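Local coordinates for protein alpha-glucosidase (PDB 5HQA) that hydrolyses alpha-glucosides as a chloride-activated glycoside hydrolase of family 97 that carries calcium beside its sugar-binding pocket and binds acarbose there, at residues 146-151 with 209-214; 567-572 with 598-603. One frame throughout, in Å; residues are numbered along the deposited sequence.

Contact 1 and contact 2 lie on opposite sides of the chain's centre, their own centres 39 Å apart and their nearest atoms about 20 Å apart, so they do not touch. Contact 1 joins two loops of the N-terminal region by a polar grip; contact 2 joins two strands of the C-terminal region by apolar side chains. Contact 1 is away from the calcium site, yet segment 146-151 continues to Trp150 and Asn151, which touch glucose and acarviosine units of the bound acarbose, respectively. Contact 2 lies near the other metal: the side chain of Phe567 is about 8 Å from magnesium and about 6 Å from that of Asp592, a magnesium ligand.

Contact 1 (146-151 with 209-214); sequences PARGWN and LTPWSS
Arg148 stretches its guanidinium across to Thr210, and the two side chains lie alongside one another with their ends pointing opposite ways. The hydroxyl of Thr210 meets the edge of the flat group on the side carrying NH2 and NE. Its main bond is from Arg148 NH2 to Thr210 OG1, 2.9 Å long with an N-H...O angle of 152°, and the oxygen lies close to the guanidinium plane. Arg148 NE adds a weak second bond to Thr210 OG1 at 3.4 Å, so the oxygen takes up both N-H groups of that edge unequally. A face of the same group is covered by Pro211, whose CD stands 4.4 Å from Arg148 CZ. Arginine suits the place because it combines reach with several donors: its chain bends at chi2 (-85°), and NH1 is left to form a salt bridge with Asp208. Threonine suits its own because its hydroxyl, set beside the backbone N (chi1 -61°), bonds both to Arg148 and to Asp411 OD2. Asp208 probably balances the arginine's charge directly, Asp411 at most through the shared hydroxyl. The contact ties together loops from two sheets of the GH97 N-terminal domain, whose family belongs to the galactose mutarotase clan of beta-sandwich folds; the first loop carries on to Asn151 of the sugar pocket. That loop joins neighbouring strands 141-144 and 158-161, whereas 209-214 leads out of strand 204-209; Val196 of strand 195-199 touches both Arg148 and Thr210, and Asp411 lies just before helix 413-428.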
ATOM      1  N   PRO A 146      -6.567 -10.342  10.046  1.00 10.44           N
ATOM      2  CA  PRO A 146      -6.119 -10.413  11.438  1.00  9.87           C
ATOM      3  C   PRO A 146      -4.732  -9.823  11.594  1.00 11.25           C
ATOM      4  O   PRO A 146      -3.894  -9.886  10.688  1.00 11.54           O
ATOM      5  CB  PRO A 146      -6.108 -11.918  11.724  1.00 11.38           C
ATOM      6  CG  PRO A 146      -5.765 -12.517  10.360  1.00 11.15           C
ATOM      7  CD  PRO A 146      -6.545 -11.663   9.383  1.00  9.90           C
ATOM      8  N   ALA A 147      -4.488  -9.258  12.767  1.00  8.87           N
ATOM      9  CA  ALA A 147      -3.173  -8.741  13.112  1.00  9.34           C
ATOM     10  C   ALA A 147      -2.442  -9.724  14.018  1.00  9.44           C
ATOM     11  O   ALA A 147      -3.055 -10.570  14.673  1.00 10.39           O
ATOM     12  CB  ALA A 147      -3.284  -7.382  13.808  1.00  9.48           C
ATOM     13  N   ARG A 148      -1.113  -9.581  14.053  1.00  9.54           N
ATOM     14  CA  ARG A 148      -0.210 -10.373  14.886  1.00 10.37           C
ATOM     15  C   ARG A 148      -0.192 -11.844  14.487  1.00 10.37           C
ATOM     16  O   ARG A 148       0.178 -12.701  15.297  1.00 11.09           O
ATOM     17  CB  ARG A 148      -0.554 -10.235  16.378  1.00  9.12           C
ATOM     18  CG  ARG A 148      -0.561  -8.778  16.880  1.00 11.66           C
ATOM     19  CD  ARG A 148       0.840  -8.261  17.280  1.00 11.56           C
ATOM     20  NE  ARG A 148       0.834  -6.801  17.288  1.00 10.89           N
ATOM     21  CZ  ARG A 148       0.287  -6.060  18.253  1.00 13.64           C
ATOM     22  NH1 ARG A 148      -0.269  -6.646  19.311  1.00 12.62           N
ATOM     23  NH2 ARG A 148       0.294  -4.732  18.162  1.00  9.78           N
ATOM     24  N   GLY A 149      -0.589 -12.157  13.248  1.00  8.59           N
ATOM     25  CA  GLY A 149      -0.589 -13.528  12.788  1.00  8.59           C
ATOM     26  C   GLY A 149       0.735 -13.911  12.178  1.00 12.20           C
ATOM     27  O   GLY A 149       1.591 -13.068  11.917  1.00 12.20           O
ATOM     28  N   TRP A 150       0.897 -15.211  11.936  1.00  8.73           N
ATOM     29  CA  TRP A 150       2.183 -15.684  11.443  1.00 10.18           C
ATOM     30  C   TRP A 150       2.488 -15.172  10.040  1.00 11.49           C
ATOM     31  O   TRP A 150       3.668 -15.100   9.667  1.00 12.11           O
ATOM     32  CB  TRP A 150       2.237 -17.216  11.462  1.00 11.13           C
ATOM     33  CG  TRP A 150       1.411 -17.853  10.396  1.00 13.32           C
ATOM     34  CD1 TRP A 150       0.077 -18.144  10.452  1.00 13.97           C
ATOM     35  CD2 TRP A 150       1.860 -18.273   9.104  1.00 15.39           C
ATOM     36  NE1 TRP A 150      -0.331 -18.720   9.273  1.00 17.43           N
ATOM     37  CE2 TRP A 150       0.745 -18.808   8.427  1.00 16.56           C
ATOM     38  CE3 TRP A 150       3.091 -18.244   8.455  1.00 20.98           C
ATOM     39  CZ2 TRP A 150       0.827 -19.315   7.141  1.00 24.32           C
ATOM     40  CZ3 TRP A 150       3.172 -18.750   7.164  1.00 30.38           C
ATOM     41  CH2 TRP A 150       2.046 -19.275   6.523  1.00 30.27           C
ATOM     42  N   ASN A 151       1.466 -14.780   9.267  1.00 10.22           N
ATOM     43  CA  ASN A 151       1.704 -14.338   7.896  1.00 10.25           C
ATOM     44  C   ASN A 151       1.581 -12.829   7.705  1.00 11.71           C
ATOM     45  O   ASN A 151       1.391 -12.379   6.572  1.00 11.71           O
ATOM     46  CB  ASN A 151       0.781 -15.061   6.908  1.00 12.73           C
ATOM     47  CG  ASN A 151       1.521 -15.474   5.640  1.00 22.58           C
ATOM     48  OD1 ASN A 151       2.701 -15.820   5.698  1.00 27.75           O
ATOM     49  ND2 ASN A 151       0.849 -15.416   4.498  1.00 20.40           N
ATOM     50  N   LEU A 209      -0.290  -1.174  20.332  1.00 10.55           N
ATOM     51  CA  LEU A 209       0.970  -0.846  19.673  1.00 11.09           C
ATOM     52  C   LEU A 209       1.854  -2.083  19.584  1.00 11.89           C
ATOM     53  O   LEU A 209       2.033  -2.796  20.571  1.00 12.50           O
ATOM     54  CB  LEU A 209       1.697   0.265  20.430  1.00  9.50           C
ATOM     55  CG  LEU A 209       0.940   1.592  20.509  1.00  9.60           C
ATOM     56  CD1 LEU A 209       1.812   2.641  21.169  1.00 11.13           C
ATOM     57  CD2 LEU A 209       0.506   2.066  19.113  1.00  9.36           C
ATOM     58  N   THR A 210       2.420  -2.328  18.414  1.00 10.04           N
ATOM     59  CA  THR A 210       3.251  -3.515  18.238  1.00 10.17           C
ATOM     60  C   THR A 210       4.561  -3.352  19.000  1.00  9.76           C
ATOM     61  O   THR A 210       5.293  -2.388  18.753  1.00 11.37           O
ATOM     62  CB  THR A 210       3.506  -3.747  16.756  1.00 11.05           C
ATOM     63  OG1 THR A 210       2.250  -3.948  16.100  1.00 10.76           O
ATOM     64  CG2 THR A 210       4.370  -4.977  16.570  1.00 10.48           C
ATOM     65  N   PRO A 211       4.895  -4.250  19.918  1.00  9.97           N
ATOM     66  CA  PRO A 211       5.964  -3.980  20.881  1.00 10.57           C
ATOM     67  C   PRO A 211       7.340  -4.453  20.421  1.00 13.65           C
ATOM     68  O   PRO A 211       7.485  -5.240  19.482  1.00 13.76           O
ATOM     69  CB  PRO A 211       5.519  -4.791  22.099  1.00 11.73           C
ATOM     70  CG  PRO A 211       4.877  -5.993  21.481  1.00 13.66           C
ATOM     71  CD  PRO A 211       4.123  -5.451  20.279  1.00 13.37           C
ATOM     72  N   TRP A 212       8.352  -3.963  21.134  1.00 11.56           N
ATOM     73  CA  TRP A 212       9.683  -4.549  21.128  1.00 12.64           C
ATOM     74  C   TRP A 212       9.653  -5.938  21.759  1.00 14.94           C
ATOM     75  O   TRP A 212       8.746  -6.274  22.523  1.00 14.91           O
ATOM     76  CB  TRP A 212      10.655  -3.690  21.940  1.00 14.19           C
ATOM     77  CG  TRP A 212      11.002  -2.355  21.353  1.00 13.08           C
ATOM     78  CD1 TRP A 212      10.245  -1.217  21.373  1.00 12.27           C
ATOM     79  CD2 TRP A 212      12.223  -2.019  20.693  1.00 13.53           C
ATOM     80  NE1 TRP A 212      10.920  -0.192  20.743  1.00 12.98           N
ATOM     81  CE2 TRP A 212      12.138  -0.661  20.320  1.00 13.93           C
ATOM     82  CE3 TRP A 212      13.382  -2.739  20.376  1.00 13.96           C
ATOM     83  CZ2 TRP A 212      13.168  -0.008  19.647  1.00 15.20           C
ATOM     84  CZ3 TRP A 212      14.413  -2.084  19.705  1.00 17.06           C
ATOM     85  CH2 TRP A 212      14.295  -0.732  19.351  1.00 15.00           C
ATOM     86  N   SER A 213      10.697  -6.731  21.477  1.00 14.19           N
ATOM     87  CA  SER A 213      10.812  -8.040  22.118  1.00 17.69           C
ATOM     88  C   SER A 213      10.856  -7.918  23.635  1.00 18.78           C
ATOM     89  O   SER A 213      10.368  -8.805  24.345  1.00 18.04           O
ATOM     90  CB  SER A 213      12.058  -8.768  21.618  1.00 19.11           C
ATOM     91  OG  SER A 213      13.209  -7.968  21.840  1.00 31.79           O
ATOM     92  N   SER A 214      11.426  -6.825  24.149  1.00 16.86           N
ATOM     93  CA  SER A 214      11.493  -6.600  25.589  1.00 19.81           C
ATOM     94  C   SER A 214      10.125  -6.342  26.203  1.00 21.81           C
ATOM     95  O   SER A 214       9.980  -6.454  27.423  1.00 27.35           O
ATOM     96  CB  SER A 214      12.415  -5.422  25.895  1.00 23.47           C
ATOM     97  OG  SER A 214      11.765  -4.197  25.578  1.00 29.24           O
TER

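Contact 2 (567-572 with 598-603)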
ATOM      1  N   PHE A 567     -17.059  -4.969  -6.304  1.00 10.97           N
ATOM      2  CA  PHE A 567     -16.514  -4.452  -7.561  1.00 10.82           C
ATOM      3  C   PHE A 567     -15.931  -3.068  -7.342  1.00 11.37           C
ATOM      4  O   PHE A 567     -16.202  -2.414  -6.332  1.00 11.18           O
ATOM      5  CB  PHE A 567     -17.577  -4.395  -8.671  1.00 11.22           C
ATOM      6  CG  PHE A 567     -18.585  -3.282  -8.509  1.00 12.11           C
ATOM      7  CD1 PHE A 567     -19.639  -3.399  -7.602  1.00 13.76           C
ATOM      8  CD2 PHE A 567     -18.501  -2.127  -9.290  1.00 11.95           C
ATOM      9  CE1 PHE A 567     -20.588  -2.377  -7.463  1.00 14.24           C
ATOM     10  CE2 PHE A 567     -19.439  -1.104  -9.161  1.00 12.91           C
ATOM     11  CZ  PHE A 567     -20.484  -1.226  -8.243  1.00 15.76           C
ATOM     12  N   ILE A 568     -15.138  -2.620  -8.318  1.00 10.68           N
ATOM     13  CA  ILE A 568     -14.645  -1.246  -8.341  1.00 10.80           C
ATOM     14  C   ILE A 568     -14.390  -0.852  -9.792  1.00 15.01           C
ATOM     15  O   ILE A 568     -13.998  -1.684 -10.618  1.00 12.64           O
ATOM     16  CB  ILE A 568     -13.372  -1.052  -7.473  1.00 12.85           C
ATOM     17  CG1 ILE A 568     -12.895   0.407  -7.560  1.00 17.81           C
ATOM     18  CG2 ILE A 568     -12.278  -2.011  -7.901  1.00 13.73           C
ATOM     19  CD1 ILE A 568     -12.468   1.018  -6.283  1.00 19.07           C
ATOM     20  N   VAL A 569     -14.635   0.427 -10.098  1.00 11.19           N
ATOM     21  CA  VAL A 569     -14.371   1.026 -11.404  1.00 11.35           C
ATOM     22  C   VAL A 569     -13.516   2.266 -11.188  1.00 13.07           C
ATOM     23  O   VAL A 569     -13.921   3.181 -10.458  1.00 14.34           O
ATOM     24  CB  VAL A 569     -15.664   1.406 -12.141  1.00 12.39           C
ATOM     25  CG1 VAL A 569     -15.335   1.941 -13.540  1.00 13.01           C
ATOM     26  CG2 VAL A 569     -16.607   0.214 -12.218  1.00 13.87           C
ATOM     27  N   PHE A 570     -12.347   2.312 -11.835  1.00 13.25           N
ATOM     28  CA  PHE A 570     -11.438   3.452 -11.770  1.00 11.45           C
ATOM     29  C   PHE A 570     -11.317   4.083 -13.145  1.00 14.13           C
ATOM     30  O   PHE A 570     -11.238   3.373 -14.149  1.00 14.62           O
ATOM     31  CB  PHE A 570     -10.038   3.027 -11.321  1.00 12.11           C
ATOM     32  CG  PHE A 570      -9.675   3.438  -9.923  1.00 11.76           C
ATOM     33  CD1 PHE A 570      -9.311   4.747  -9.645  1.00 14.26           C
ATOM     34  CD2 PHE A 570      -9.636   2.501  -8.901  1.00 13.47           C
ATOM     35  CE1 PHE A 570      -8.946   5.129  -8.350  1.00 14.79           C
ATOM     36  CE2 PHE A 570      -9.268   2.870  -7.614  1.00 12.99           C
ATOM     37  CZ  PHE A 570      -8.918   4.182  -7.345  1.00 13.34           C
ATOM     38  N   ALA A 571     -11.305   5.415 -13.187  1.00 13.30           N
ATOM     39  CA  ALA A 571     -10.876   6.169 -14.358  1.00 12.76           C
ATOM     40  C   ALA A 571      -9.692   7.043 -13.956  1.00 15.38           C
ATOM     41  O   ALA A 571      -9.725   7.689 -12.900  1.00 14.38           O
ATOM     42  CB  ALA A 571     -12.017   7.023 -14.917  1.00 13.04           C
ATOM     43  N   ARG A 572      -8.637   7.049 -14.777  1.00 13.47           N
ATOM     44  CA  ARG A 572      -7.449   7.841 -14.476  1.00 12.99           C
ATOM     45  C   ARG A 572      -6.938   8.514 -15.743  1.00 14.52           C
ATOM     46  O   ARG A 572      -6.972   7.924 -16.828  1.00 13.97           O
ATOM     47  CB  ARG A 572      -6.326   6.985 -13.863  1.00 12.70           C
ATOM     48  CG  ARG A 572      -6.736   6.121 -12.684  1.00 12.25           C
ATOM     49  CD  ARG A 572      -5.524   5.396 -12.126  1.00 12.13           C
ATOM     50  NE  ARG A 572      -5.865   4.294 -11.225  1.00 12.04           N
ATOM     51  CZ  ARG A 572      -5.781   4.345  -9.897  1.00 13.97           C
ATOM     52  NH1 ARG A 572      -5.382   5.460  -9.291  1.00 13.73           N
ATOM     53  NH2 ARG A 572      -6.091   3.272  -9.169  1.00 11.34           N
ATOM     54  N   ILE A 598     -22.422  -3.034 -15.023  1.00 16.25           N
ATOM     55  CA  ILE A 598     -22.206  -1.728 -14.409  1.00 17.21           C
ATOM     56  C   ILE A 598     -22.408  -0.651 -15.468  1.00 18.84           C
ATOM     57  O   ILE A 598     -21.740  -0.668 -16.508  1.00 18.97           O
ATOM     58  CB  ILE A 598     -20.805  -1.605 -13.797  1.00 17.36           C
ATOM     59  CG1 ILE A 598     -20.503  -2.810 -12.910  1.00 19.58           C
ATOM     60  CG2 ILE A 598     -20.695  -0.305 -13.002  1.00 16.96           C
ATOM     61  CD1 ILE A 598     -19.035  -2.970 -12.639  1.00 19.71           C
ATOM     62  N   GLU A 599     -23.303   0.295 -15.198  1.00 17.99           N
ATOM     63  CA  GLU A 599     -23.512   1.423 -16.096  1.00 20.40           C
ATOM     64  C   GLU A 599     -22.596   2.573 -15.698  1.00 23.04           C
ATOM     65  O   GLU A 599     -22.565   2.972 -14.530  1.00 23.79           O
ATOM     66  CB  GLU A 599     -24.969   1.877 -16.062  1.00 22.53           C
ATOM     67  CG  GLU A 599     -25.952   0.734 -16.150  1.00 28.10           C
ATOM     68  CD  GLU A 599     -25.998   0.104 -17.530  1.00 36.43           C
ATOM     69  OE1 GLU A 599     -25.461   0.708 -18.491  1.00 36.32           O
ATOM     70  OE2 GLU A 599     -26.576  -1.001 -17.652  1.00 37.99           O
ATOM     71  N   ILE A 600     -21.869   3.116 -16.670  1.00 19.23           N
ATOM     72  CA  ILE A 600     -20.841   4.119 -16.425  1.00 22.26           C
ATOM     73  C   ILE A 600     -21.080   5.307 -17.349  1.00 24.35           C
ATOM     74  O   ILE A 600     -21.224   5.137 -18.564  1.00 23.47           O
ATOM     75  CB  ILE A 600     -19.432   3.529 -16.645  1.00 25.02           C
ATOM     76  CG1 ILE A 600     -19.096   2.543 -15.524  1.00 24.85           C
ATOM     77  CG2 ILE A 600     -18.380   4.623 -16.733  1.00 29.23           C
ATOM     78  CD1 ILE A 600     -19.114   3.166 -14.146  1.00 25.27           C
ATOM     79  N   SER A 601     -21.123   6.505 -16.779  1.00 22.09           N
ATOM     80  CA  SER A 601     -21.075   7.714 -17.588  1.00 20.67           C
ATOM     81  C   SER A 601     -19.633   8.020 -17.967  1.00 20.68           C
ATOM     82  O   SER A 601     -18.717   7.885 -17.150  1.00 20.11           O
ATOM     83  CB  SER A 601     -21.667   8.901 -16.829  1.00 19.98           C
ATOM     84  OG  SER A 601     -21.391  10.104 -17.524  1.00 22.90           O
ATOM     85  N   LEU A 602     -19.427   8.439 -19.214  1.00 20.16           N
ATOM     86  CA  LEU A 602     -18.103   8.853 -19.658  1.00 17.88           C
ATOM     87  C   LEU A 602     -17.861  10.339 -19.442  1.00 19.73           C
ATOM     88  O   LEU A 602     -16.969  10.909 -20.080  1.00 19.86           O
ATOM     89  CB  LEU A 602     -17.895   8.491 -21.135  1.00 17.97           C
ATOM     90  CG  LEU A 602     -17.950   6.991 -21.456  1.00 18.26           C
ATOM     91  CD1 LEU A 602     -17.614   6.738 -22.925  1.00 17.92           C
ATOM     92  CD2 LEU A 602     -17.018   6.194 -20.544  1.00 16.58           C
ATOM     93  N   ASP A 603     -18.621  10.980 -18.550  1.00 20.64           N
ATOM     94  CA  ASP A 603     -18.463  12.426 -18.432  1.00 21.70           C
ATOM     95  C   ASP A 603     -17.178  12.837 -17.713  1.00 21.68           C
ATOM     96  O   ASP A 603     -16.931  14.040 -17.576  1.00 22.58           O
ATOM     97  CB  ASP A 603     -19.692  13.054 -17.760  1.00 22.69           C
ATOM     98  CG  ASP A 603     -19.927  12.569 -16.333  1.00 30.11           C
ATOM     99  OD1 ASP A 603     -19.034  11.957 -15.710  1.00 32.58           O
ATOM    100  OD2 ASP A 603     -21.038  12.823 -15.820  1.00 36.53           O
TER
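Ser601 OG accepts the backbone N-H of Asp603 at 3.1 Å, an ST turn just after Ile600, which with Ile598 meets Phe567 and Val569 across the contact. The N-H...O angle is 147°, and serine fits here because its short side chain can fold back on the backbone where the strand turns. Across the contact the meeting is wholly apolar. Ile598 has the largest share: its extended chain carries CD1 to 3.5 Å from Phe567 CD2, the isoleucine running alongside the ring and heading the opposite way. Phenylalanine suits the end nearer the magnesium site, where its flat ring, swung between backbone N and carbonyl carbon (chi1 74°), offers CD2 and CE2 to Ile598. The same methyl, Ile598 CD1, also rests 4.0 Å from Val569 CG2. The valine's other branch, CG1, meets Ile600 CD1 tip to tip at 4.0 Å. Such an arrangement is that of two beta sheets packed face to face, as in a beta sandwich: strands 567-572 and 598-601 run 9.9 Å apart at an angle of only 19°, too far for backbone pairing, and Phe567, Val569, Ile598 and Ile600 point inward. Branched isoleucine and valine suit both extended strands and this filled interior, whereas Glu599 and Ser601 are exposed. On the far side of strand 567-572, Arg572 lays its guanidinium over the ring of Phe570, held there by bonds from NE to Val521 O and NH1 to Ser557 OG. Leu646 of strand 643-648, which pairs with strand 596-601, touches both Val569 and Ile600.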